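Local coordinates for protein hydrogenase maturation factor (Thermoanaerobacter tengcongensis, PDB 3VTH) that probably transfers a carbamoyl group from carbamoyl phosphate to the C-terminal cysteine of HypE, using ATP, during maturation of [NiFe]-hydrogenases, at residues Arg128-Phe133 with Phe201-Lys206; Leu556-Asp561 with Gly598-Ala603; Lys567-Gln572 with Ala605-Val610. All coordinates share one frame; numbering follows the deposited sequence.

In the fold
Interaction 1 is a surface contact, whereas interactions 2 and 3 are buried, and the chemistry follows: a weak salt bridge carries the first, phenylalanine rings packed on helix 597-607 the other two. Interaction 1 ties a loop of the zinc-finger region to the start of helix 204-213, and its centre lies about 55 Å from that of interaction 2 and about 56 Å from that of interaction 3. The latter pair, with centres about 11 Å apart, share helix 597-607: Phe-558 from helix 551-559 and Phe-569 from helix 567-572 meet it at successive points. Leu-556 CD2 packs 3.8 Å from Phe-569 CE2, joining both into one core. Of the three, interaction 2 touches the bound AP2.

Interaction 1 of 3, residues Arg128-Phe133 with Phe201-Lys206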
loop_
_atom_site.group_PDB
_atom_site.type_symbol
_atom_site.label_atom_id
_atom_site.label_comp_id
_atom_site.label_asym_id
_atom_site.label_seq_id
_atom_site.Cartn_x
_atom_site.Cartn_y
_atom_site.Cartn_z
ATOM N N ARG A 128 -2.550 14.653 -30.812
ATOM C CA ARG A 128 -2.832 14.519 -29.379
ATOM C C ARG A 128 -2.040 15.494 -28.505
ATOM O O ARG A 128 -1.969 15.308 -27.293
ATOM C CB ARG A 128 -2.625 13.077 -28.897
ATOM C CG ARG A 128 -3.628 12.097 -29.482
ATOM C CD ARG A 128 -3.376 10.676 -28.969
ATOM N NE ARG A 128 -4.396 9.728 -29.420
ATOM C CZ ARG A 128 -4.374 9.074 -30.581
ATOM N NH1 ARG A 128 -3.385 9.257 -31.443
ATOM N NH2 ARG A 128 -5.355 8.224 -30.874
ATOM N N TYR A 129 -1.455 16.522 -29.120
ATOM C CA TYR A 129 -0.811 17.619 -28.385
ATOM C C TYR A 129 -1.739 18.142 -27.301
ATOM O O TYR A 129 -2.862 18.556 -27.590
ATOM C CB TYR A 129 -0.441 18.750 -29.347
ATOM C CG TYR A 129 0.235 19.961 -28.724
ATOM C CD1 TYR A 129 1.397 19.828 -27.951
ATOM C CD2 TYR A 129 -0.264 21.243 -28.947
ATOM C CE1 TYR A 129 2.033 20.949 -27.397
ATOM C CE2 TYR A 129 0.368 22.374 -28.405
ATOM C CZ TYR A 129 1.508 22.210 -27.620
ATOM O OH TYR A 129 2.132 23.316 -27.087
ATOM N N ARG A 130 -1.277 18.072 -26.053
ATOM C CA ARG A 130 -2.019 18.580 -24.888
ATOM C C ARG A 130 -3.350 17.846 -24.636
ATOM O O ARG A 130 -4.186 18.319 -23.875
ATOM C CB ARG A 130 -2.226 20.111 -24.979
ATOM C CG ARG A 130 -0.928 20.922 -25.088
ATOM C CD ARG A 130 -1.198 22.454 -25.189
ATOM N NE ARG A 130 -2.089 22.893 -24.113
ATOM C CZ ARG A 130 -1.699 23.127 -22.861
ATOM N NH1 ARG A 130 -0.422 22.994 -22.515
ATOM N NH2 ARG A 130 -2.590 23.497 -21.948
ATOM N N TYR A 131 -3.534 16.680 -25.251
ATOM C CA TYR A 131 -4.712 15.865 -24.979
ATOM C C TYR A 131 -4.644 15.269 -23.552
ATOM O O TYR A 131 -3.748 14.481 -23.242
ATOM C CB TYR A 131 -4.892 14.792 -26.068
ATOM C CG TYR A 131 -5.991 13.793 -25.802
ATOM C CD1 TYR A 131 -5.718 12.436 -25.792
ATOM C CD2 TYR A 131 -7.309 14.207 -25.571
ATOM C CE1 TYR A 131 -6.723 11.498 -25.563
ATOM C CE2 TYR A 131 -8.320 13.269 -25.317
ATOM C CZ TYR A 131 -8.016 11.930 -25.325
ATOM O OH TYR A 131 -8.993 10.998 -25.080
ATOM N N PRO A 132 -5.580 15.675 -22.672
ATOM C CA PRO A 132 -5.491 15.399 -21.225
ATOM C C PRO A 132 -5.707 13.938 -20.853
ATOM O O PRO A 132 -5.543 13.580 -19.689
ATOM C CB PRO A 132 -6.632 16.248 -20.639
ATOM C CG PRO A 132 -6.982 17.227 -21.719
ATOM C CD PRO A 132 -6.773 16.479 -22.981
ATOM N N PHE A 133 -6.074 13.095 -21.825
ATOM C CA PHE A 133 -6.322 11.672 -21.536
ATOM C C PHE A 133 -5.518 10.727 -22.426
ATOM O O PHE A 133 -5.862 9.539 -22.600
ATOM C CB PHE A 133 -7.830 11.366 -21.582
ATOM C CG PHE A 133 -8.625 12.192 -20.603
ATOM C CD1 PHE A 133 -8.697 11.822 -19.264
ATOM C CD2 PHE A 133 -9.227 13.373 -21.004
ATOM C CE1 PHE A 133 -9.403 12.609 -18.343
ATOM C CE2 PHE A 133 -9.934 14.167 -20.094
ATOM C CZ PHE A 133 -10.022 13.787 -18.772
ATOM N N PHE A 201 -12.289 32.162 -18.859
ATOM C CA PHE A 201 -12.329 32.058 -20.301
ATOM C C PHE A 201 -11.109 31.322 -20.862
ATOM O O PHE A 201 -11.025 31.088 -22.065
ATOM C CB PHE A 201 -12.521 33.443 -20.928
ATOM C CG PHE A 201 -13.885 34.047 -20.654
ATOM C CD1 PHE A 201 -14.925 33.885 -21.562
ATOM C CD2 PHE A 201 -14.129 34.755 -19.475
ATOM C CE1 PHE A 201 -16.193 34.440 -21.318
ATOM C CE2 PHE A 201 -15.393 35.312 -19.215
ATOM C CZ PHE A 201 -16.427 35.155 -20.143
ATOM N N ASP A 202 -10.183 30.947 -19.979
ATOM C CA ASP A 202 -8.989 30.190 -20.369
ATOM C C ASP A 202 -9.300 28.697 -20.530
ATOM O O ASP A 202 -10.413 28.244 -20.224
ATOM C CB ASP A 202 -7.870 30.381 -19.331
ATOM C CG ASP A 202 -7.382 31.813 -19.247
ATOM O OD1 ASP A 202 -7.365 32.505 -20.281
ATOM O OD2 ASP A 202 -7.011 32.254 -18.142
ATOM N N ASP A 203 -8.321 27.927 -20.998
ATOM C CA ASP A 203 -8.496 26.477 -21.030
ATOM C C ASP A 203 -8.510 25.909 -19.598
ATOM O O ASP A 203 -7.981 26.540 -18.680
ATOM C CB ASP A 203 -7.520 25.789 -22.009
ATOM C CG ASP A 203 -6.105 25.562 -21.442
ATOM O OD1 ASP A 203 -5.925 25.224 -20.253
ATOM O OD2 ASP A 203 -5.147 25.675 -22.244
ATOM N N GLU A 204 -9.153 24.755 -19.412
ATOM C CA GLU A 204 -9.435 24.209 -18.067
ATOM C C GLU A 204 -8.218 24.110 -17.148
ATOM O O GLU A 204 -8.291 24.497 -15.980
ATOM C CB GLU A 204 -10.143 22.846 -18.145
ATOM C CG GLU A 204 -11.597 22.896 -18.635
ATOM C CD GLU A 204 -11.729 23.027 -20.153
ATOM O OE1 GLU A 204 -10.694 23.021 -20.864
ATOM O OE2 GLU A 204 -12.880 23.139 -20.640
ATOM N N ILE A 205 -7.104 23.593 -17.666
ATOM C CA ILE A 205 -5.871 23.473 -16.876
ATOM C C ILE A 205 -5.352 24.840 -16.396
ATOM O O ILE A 205 -4.908 24.977 -15.254
ATOM C CB ILE A 205 -4.745 22.742 -17.642
ATOM C CG1 ILE A 205 -5.171 21.320 -18.043
ATOM C CG2 ILE A 205 -3.454 22.686 -16.794
ATOM C CD1 ILE A 205 -5.434 20.344 -16.874
ATOM N N LYS A 206 -5.403 25.835 -17.278
ATOM C CA LYS A 206 -5.013 27.199 -16.928
ATOM C C LYS A 206 -5.935 27.796 -15.860
ATOM O O LYS A 206 -5.488 28.553 -15.015
ATOM C CB LYS A 206 -4.996 28.089 -18.175
ATOM C CG LYS A 206 -4.012 29.249 -18.110
ATOM C CD LYS A 206 -3.530 29.655 -19.529
ATOM C CE LYS A 206 -2.875 28.437 -20.236
ATOM N NZ LYS A 206 -2.567 28.663 -21.676
#
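Arg-130 reaches from a HypF zinc-finger loop to Asp-203, the N-cap residue of helix 204-213. The loop forms a type II beta turn from Arg-128 to Tyr-131, closed by the backbone bond Tyr-131 N to Arg-128 O at 2.9 Å. Arg-130 occupies its third position with positive phi. Its CG lies over the centre of the Tyr-129 ring, 3.6 Å above the plane, and the chain then bends at chi3 to carry the guanidinium across to the acid.

The direct link is loose. Arg-130 NH2 meets Asp-203 OD2 at 3.4 Å, the N-H...acceptor angle is 132°, and the hydrogen bond within this salt bridge is weak. The guanidinium and carboxylate planes are only moderately inclined, but one nitrogen alone makes the bond, so the two groups do not form a paired, two-bond grip. Lys-206 NZ adds a long ionic contact to the same Asp-203 OD2, at 4.0 Å. This shared carboxylate oxygen probably offsets the proximity of the two positive groups, whose Arg-130 NH2 and Lys-206 NZ atoms are 5.2 Å apart. Neither Arg-130 nor Asp-203 is buried, so this is a surface link.

The tighter packing is indirect: Pro-132 and Ile-205 do not touch across the segments, but both rest on Ile-313 of helix 312-320 and Leu-193 of strand 193-196. The finger loop and the helix start are thus probably joined in good part through these common neighbours. Asp-203 itself is held more firmly by its own helix than by Arg-130. With chi1 at 81°, its CG sits between the backbone N and carbonyl carbon, and OD1 turns back to accept Lys-206 N at 3.1 Å, nearly along the C-O axis, with an N-H...acceptor angle of 167°.

Interaction 2 of 3, residues Leu556-Asp561 with Gly598-Ala603; sequences LGFIFD and GRFFDA. With AP2 (phosphomethylphosphonic acid adenosyl ester), chain H.
A single aromatic side chain, Phe-558, supplies the whole of one partner's contact: its ring bridges three residues of helix 597-607 and meets both side chains and backbone. Ala-603 CB stands over one face, 4.1 Å from the ring centroid and 22° off the normal, a CH-pi contact displaced toward the rim. The backbone carbonyl oxygen of Arg-599 lies over the same face. At the far end, Phe-558 CZ reaches the backbone N of Phe-600 at 3.6 Å, while Phe-558 CE2 comes within 3.7 Å of Arg-599 CB. Phe-600 has its CG anti to the backbone N (chi1 -162°), which places its CD1 4.1 Å from Phe-558 CE1. Pro-649 and Leu-653 of helix 649-662 pack against both phenylalanines.

An alanine in place of Phe-558 is likely to open a gap beside Ala-603 CB, Arg-599 CB and Phe-600 and leave the Ala-603 methyl without its aromatic partner.

Beyond CB, Arg-599 parts company with the aromatic ring. Bends at chi2 and chi3 turn its guanidinium to Asp-602 one helical turn on, where NE and NH2 both donate to OD2, the shorter bond running from Arg-599 NH2 to Asp-602 OD2 at 2.8 Å. Held through two nitrogens at one oxygen, the guanidinium is probably restrained from turning; both reach OD2 from the same face of the carboxylate.

Another side of the same helix lines the nucleotide-analogue pocket of the Kae1-like region: Phe-601 has AP2 C2 over one ring face, and Gly-598 CA comes within 3.3 Å of AP2 O2', where a side chain would clash. The chemistry therefore implies that helix 597-607 seats Phe-558 on an apolar face, while Phe-601 meets the base and the small Gly-598 lets the ribose hydroxyl come close.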
loop_
_atom_site.group_PDB
_atom_site.type_symbol
_atom_site.label_atom_id
_atom_site.label_comp_id
_atom_site.label_asym_id
_atom_site.label_seq_id
_atom_site.Cartn_x
_atom_site.Cartn_y
_atom_site.Cartn_z
ATOM N N LEU A 556 1.614 7.698 32.464
ATOM C CA LEU A 556 1.226 7.444 33.862
ATOM C C LEU A 556 0.984 5.951 34.133
ATOM O O LEU A 556 1.381 5.410 35.174
ATOM C CB LEU A 556 -0.015 8.257 34.233
ATOM C CG LEU A 556 0.221 9.762 34.364
ATOM C CD1 LEU A 556 -1.090 10.487 34.504
ATOM C CD2 LEU A 556 1.148 10.060 35.565
ATOM N N GLY A 557 0.311 5.299 33.200
ATOM C CA GLY A 557 0.170 3.850 33.245
ATOM C C GLY A 557 1.513 3.136 33.345
ATOM O O GLY A 557 1.682 2.243 34.178
ATOM N N PHE A 558 2.478 3.534 32.523
ATOM C CA PHE A 558 3.794 2.869 32.513
ATOM C C PHE A 558 4.566 3.079 33.822
ATOM O O PHE A 558 5.392 2.230 34.202
ATOM C CB PHE A 558 4.640 3.320 31.307
ATOM C CG PHE A 558 4.413 2.497 30.057
ATOM C CD1 PHE A 558 5.456 1.772 29.485
ATOM C CD2 PHE A 558 3.145 2.403 29.486
ATOM C CE1 PHE A 558 5.249 0.988 28.323
ATOM C CE2 PHE A 558 2.930 1.633 28.336
ATOM C CZ PHE A 558 3.994 0.914 27.761
ATOM N N ILE A 559 4.286 4.195 34.504
ATOM C CA ILE A 559 5.008 4.540 35.739
ATOM C C ILE A 559 4.165 4.407 37.010
ATOM O O ILE A 559 4.604 4.836 38.078
ATOM C CB ILE A 559 5.619 5.972 35.674
ATOM C CG1 ILE A 559 4.522 7.056 35.636
ATOM C CG2 ILE A 559 6.590 6.063 34.502
ATOM C CD1 ILE A 559 5.029 8.510 35.871
ATOM N N PHE A 560 2.975 3.801 36.899
ATOM C CA PHE A 560 1.967 3.816 37.981
ATOM C C PHE A 560 2.483 3.403 39.364
ATOM O O PHE A 560 2.072 3.968 40.387
ATOM C CB PHE A 560 0.734 2.980 37.600
ATOM C CG PHE A 560 0.888 1.495 37.854
ATOM C CD1 PHE A 560 0.224 0.889 38.925
ATOM C CD2 PHE A 560 1.706 0.707 37.039
ATOM C CE1 PHE A 560 0.363 -0.486 39.171
ATOM C CE2 PHE A 560 1.849 -0.678 37.276
ATOM C CZ PHE A 560 1.177 -1.270 38.334
ATOM N N ASP A 561 3.375 2.419 39.403
ATOM C CA ASP A 561 3.835 1.885 40.696
ATOM C C ASP A 561 5.158 2.493 41.159
ATOM O O ASP A 561 5.792 1.974 42.071
ATOM C CB ASP A 561 3.956 0.356 40.631
ATOM C CG ASP A 561 4.854 -0.109 39.500
ATOM O OD1 ASP A 561 5.423 0.745 38.788
ATOM O OD2 ASP A 561 4.988 -1.332 39.312
ATOM N N GLY A 598 4.275 0.281 20.602
ATOM C CA GLY A 598 3.654 1.594 20.327
ATOM C C GLY A 598 3.427 2.436 21.579
ATOM O O GLY A 598 3.752 3.633 21.604
ATOM N N ARG A 599 2.871 1.819 22.621
ATOM C CA ARG A 599 2.635 2.531 23.871
ATOM C C ARG A 599 3.950 2.859 24.569
ATOM O O ARG A 599 4.067 3.907 25.212
ATOM C CB ARG A 599 1.702 1.747 24.824
ATOM C CG ARG A 599 0.276 1.429 24.279
ATOM C CD ARG A 599 -0.625 2.651 23.988
ATOM N NE ARG A 599 -0.141 3.410 22.834
ATOM C CZ ARG A 599 -0.428 3.135 21.559
ATOM N NH1 ARG A 599 -1.237 2.124 21.242
ATOM N NH2 ARG A 599 0.100 3.878 20.596
ATOM N N PHE A 600 4.927 1.954 24.464
ATOM C CA PHE A 600 6.281 2.222 24.997
ATOM C C PHE A 600 6.828 3.516 24.373
ATOM O O PHE A 600 7.266 4.437 25.097
ATOM C CB PHE A 600 7.217 1.020 24.742
ATOM C CG PHE A 600 8.473 0.976 25.601
ATOM C CD1 PHE A 600 8.767 1.959 26.551
ATOM C CD2 PHE A 600 9.402 -0.056 25.404
ATOM C CE1 PHE A 600 9.947 1.897 27.327
ATOM C CE2 PHE A 600 10.587 -0.118 26.168
ATOM C CZ PHE A 600 10.858 0.867 27.131
ATOM N N PHE A 601 6.774 3.605 23.044
ATOM C CA PHE A 601 7.162 4.837 22.347
ATOM C C PHE A 601 6.378 6.053 22.841
ATOM O O PHE A 601 6.975 7.096 23.106
ATOM C CB PHE A 601 7.011 4.698 20.821
ATOM C CG PHE A 601 8.271 4.238 20.136
ATOM C CD1 PHE A 601 8.979 5.111 19.305
ATOM C CD2 PHE A 601 8.749 2.937 20.319
ATOM C CE1 PHE A 601 10.157 4.687 18.656
ATOM C CE2 PHE A 601 9.923 2.504 19.673
ATOM C CZ PHE A 601 10.632 3.388 18.852
ATOM N N ASP A 602 5.056 5.913 22.992
ATOM C CA ASP A 602 4.233 7.049 23.469
ATOM C C ASP A 602 4.625 7.485 24.885
ATOM O O ASP A 602 4.668 8.683 25.182
ATOM C CB ASP A 602 2.739 6.725 23.426
ATOM C CG ASP A 602 2.176 6.707 22.004
ATOM O OD1 ASP A 602 2.873 7.148 21.060
ATOM O OD2 ASP A 602 1.032 6.229 21.843
ATOM N N ALA A 603 4.908 6.510 25.753
ATOM C CA ALA A 603 5.360 6.804 27.126
ATOM C C ALA A 603 6.663 7.625 27.144
ATOM O O ALA A 603 6.804 8.602 27.904
ATOM C CB ALA A 603 5.526 5.499 27.930
HETATM P PB AP2 H . -2.146 -1.957 15.644
HETATM O O1B AP2 H . -1.179 -1.284 16.585
HETATM O O2B AP2 H . -1.885 -3.400 15.337
HETATM O O3B AP2 H . -3.579 -1.627 15.978
HETATM C C3A AP2 H . -1.852 -1.071 14.090
HETATM P PA AP2 H . -0.222 -1.348 13.338
HETATM O O1A AP2 H . -0.419 -0.686 11.982
HETATM O O2A AP2 H . 0.314 -2.757 13.408
HETATM O "O5'" AP2 H . 0.795 -0.468 14.240
HETATM C "C5'" AP2 H . 0.689 0.949 14.159
HETATM C "C4'" AP2 H . 1.465 1.476 15.344
HETATM O "O4'" AP2 H . 2.865 1.325 15.105
HETATM C "C3'" AP2 H . 1.259 2.961 15.562
HETATM O "O3'" AP2 H . 0.018 3.211 16.230
HETATM C "C2'" AP2 H . 2.485 3.281 16.395
HETATM O "O2'" AP2 H . 2.173 2.919 17.745
HETATM C "C1'" AP2 H . 3.565 2.360 15.809
HETATM N N9 AP2 H . 4.415 3.195 14.913
HETATM C C8 AP2 H . 4.047 3.824 13.769
HETATM N N7 AP2 H . 5.073 4.545 13.239
HETATM C C5 AP2 H . 6.134 4.381 14.052
HETATM C C6 AP2 H . 7.537 4.865 14.090
HETATM N N6 AP2 H . 8.030 5.677 13.120
HETATM N N1 AP2 H . 8.310 4.464 15.137
HETATM C C2 AP2 H . 7.853 3.639 16.104
HETATM N N3 AP2 H . 6.585 3.175 16.137
HETATM C C4 AP2 H . 5.699 3.507 15.156
#

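Interaction 3 of 3, residues Lys567-Gln572 with Ala605-Val610; sequences KNFVEQ and AALIGV
Apolar contact dominates here, and Phe-569 carries it from helix 567-572. Leu-607 CD2 lies over one face of the phenylalanine ring, 3.9 Å from the centroid and 21° off the normal, a CH-pi contact offset toward the rim where CD2 approaches Phe-569 CG at 3.7 Å. The side chains cross at about a right angle. Phe-569 has CG anti to the backbone N (chi1 172°), directing the ring across to helix 597-607. Ala-606 adds a more distant methyl contact, its CB being 4.3 Å from Phe-569 CE1.

The polar backbone also borders the ring. Ala-606 O comes within 3.6 Å of Phe-569 CE1, approaching obliquely, while also accepting Gly-609 N at 3.2 Å. That bond and Val-610 N to Ala-605 O, at 2.8 Å, define the Schellman motif ending helix 597-607, with Gly-609 as its C-prime residue at positive phi (70°). The ring therefore packs beside the helix terminus, against a carbonyl already engaged in the cap.

Charged and amide bonds stay within helix 567-572 and do not cross the contact. Lys-567 NZ forms a weak bond and salt bridge with Glu-571 OE1, and the Gln-572 amide makes a weak bond to Asn-568 O; Lys-567, Glu-571 and Gln-572 are exposed residues.

Within the Kae1-like region, the contact closes a cluster of helices: Tyr-552 and Ala-555 of helix 551-559 also touch Phe-569, while Leu-607 meets Leu-653 of helix 649-662, and Ala-605 packs on Ala-620 of helix 619-626.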
loop_
_atom_site.group_PDB
_atom_site.type_symbol
_atom_site.label_atom_id
_atom_site.label_comp_id
_atom_site.label_asym_id
_atom_site.label_seq_id
_atom_site.Cartn_x
_atom_site.Cartn_y
_atom_site.Cartn_z
ATOM N N LYS A 567 8.748 13.046 39.471
ATOM C CA LYS A 567 8.137 14.256 40.036
ATOM C C LYS A 567 7.797 15.353 39.022
ATOM O O LYS A 567 6.654 15.800 38.971
ATOM C CB LYS A 567 9.017 14.816 41.163
ATOM C CG LYS A 567 8.585 16.173 41.732
ATOM C CD LYS A 567 9.554 16.626 42.846
ATOM C CE LYS A 567 9.175 17.978 43.456
ATOM N NZ LYS A 567 9.554 19.133 42.589
ATOM N N ASN A 568 8.792 15.782 38.240
ATOM C CA ASN A 568 8.642 16.898 37.297
ATOM C C ASN A 568 7.557 16.625 36.252
ATOM O O ASN A 568 6.757 17.513 35.936
ATOM C CB ASN A 568 9.974 17.188 36.586
ATOM C CG ASN A 568 9.993 18.544 35.895
ATOM O OD1 ASN A 568 10.007 19.585 36.551
ATOM N ND2 ASN A 568 10.020 18.539 34.570
ATOM N N PHE A 569 7.551 15.404 35.709
ATOM C CA PHE A 569 6.498 14.975 34.804
ATOM C C PHE A 569 5.114 14.954 35.475
ATOM O O PHE A 569 4.165 15.534 34.945
ATOM C CB PHE A 569 6.805 13.598 34.184
ATOM C CG PHE A 569 5.665 13.039 33.391
ATOM C CD1 PHE A 569 5.395 13.517 32.107
ATOM C CD2 PHE A 569 4.841 12.052 33.932
ATOM C CE1 PHE A 569 4.324 13.025 31.366
ATOM C CE2 PHE A 569 3.770 11.533 33.193
ATOM C CZ PHE A 569 3.505 12.029 31.908
ATOM N N VAL A 570 4.989 14.276 36.614
ATOM C CA VAL A 570 3.667 14.128 37.243
ATOM C C VAL A 570 3.086 15.474 37.721
ATOM O O VAL A 570 1.884 15.703 37.632
ATOM C CB VAL A 570 3.629 13.047 38.388
ATOM C CG1 VAL A 570 4.125 11.687 37.884
ATOM C CG2 VAL A 570 4.442 13.473 39.571
ATOM N N GLU A 571 3.951 16.369 38.193
ATOM C CA GLU A 571 3.520 17.704 38.627
ATOM C C GLU A 571 2.878 18.564 37.545
ATOM O O GLU A 571 2.100 19.463 37.867
ATOM C CB GLU A 571 4.673 18.457 39.275
ATOM C CG GLU A 571 4.867 18.072 40.722
ATOM C CD GLU A 571 5.958 18.871 41.402
ATOM O OE1 GLU A 571 6.839 19.425 40.697
ATOM O OE2 GLU A 571 5.935 18.937 42.649
ATOM N N GLN A 572 3.203 18.276 36.280
ATOM C CA GLN A 572 2.637 18.972 35.124
ATOM C C GLN A 572 1.213 18.513 34.845
ATOM O O GLN A 572 0.451 19.224 34.188
ATOM C CB GLN A 572 3.465 18.706 33.860
ATOM C CG GLN A 572 4.836 19.388 33.808
ATOM C CD GLN A 572 5.596 19.020 32.535
ATOM O OE1 GLN A 572 5.440 19.662 31.493
ATOM N NE2 GLN A 572 6.417 17.978 32.615
ATOM N N ALA A 605 7.848 9.504 24.608
ATOM C CA ALA A 605 7.609 10.828 24.005
ATOM C C ALA A 605 6.993 11.812 25.021
ATOM O O ALA A 605 7.404 12.980 25.097
ATOM C CB ALA A 605 6.739 10.716 22.761
ATOM N N ALA A 606 6.039 11.317 25.810
ATOM C CA ALA A 606 5.374 12.116 26.846
ATOM C C ALA A 606 6.335 12.501 27.977
ATOM O O ALA A 606 6.347 13.640 28.435
ATOM C CB ALA A 606 4.163 11.353 27.415
ATOM N N LEU A 607 7.146 11.534 28.399
ATOM C CA LEU A 607 8.054 11.714 29.520
ATOM C C LEU A 607 9.134 12.721 29.217
ATOM O O LEU A 607 9.531 13.477 30.102
ATOM C CB LEU A 607 8.687 10.385 29.941
ATOM C CG LEU A 607 7.800 9.534 30.857
ATOM C CD1 LEU A 607 8.358 8.116 30.987
ATOM C CD2 LEU A 607 7.661 10.195 32.242
ATOM N N ILE A 608 9.635 12.728 27.984
ATOM C CA ILE A 608 10.665 13.716 27.639
ATOM C C ILE A 608 10.089 14.968 26.972
ATOM O O ILE A 608 10.824 15.783 26.410
ATOM C CB ILE A 608 11.860 13.099 26.876
ATOM C CG1 ILE A 608 11.462 12.665 25.455
ATOM C CG2 ILE A 608 12.421 11.898 27.679
ATOM C CD1 ILE A 608 12.652 12.238 24.602
ATOM N N GLY A 609 8.773 15.122 27.061
ATOM C CA GLY A 609 8.118 16.347 26.624
ATOM C C GLY A 609 8.100 16.593 25.126
ATOM O O GLY A 609 8.058 17.749 24.695
ATOM N N VAL A 610 8.097 15.539 24.334
ATOM C CA VAL A 610 7.923 15.663 22.903
ATOM C C VAL A 610 6.524 16.151 22.590
ATOM O O VAL A 610 6.346 17.053 21.856
ATOM C CB VAL A 610 8.212 14.348 22.196
ATOM C CG1 VAL A 610 7.813 14.374 20.749
ATOM C CG2 VAL A 610 9.628 14.014 22.306
#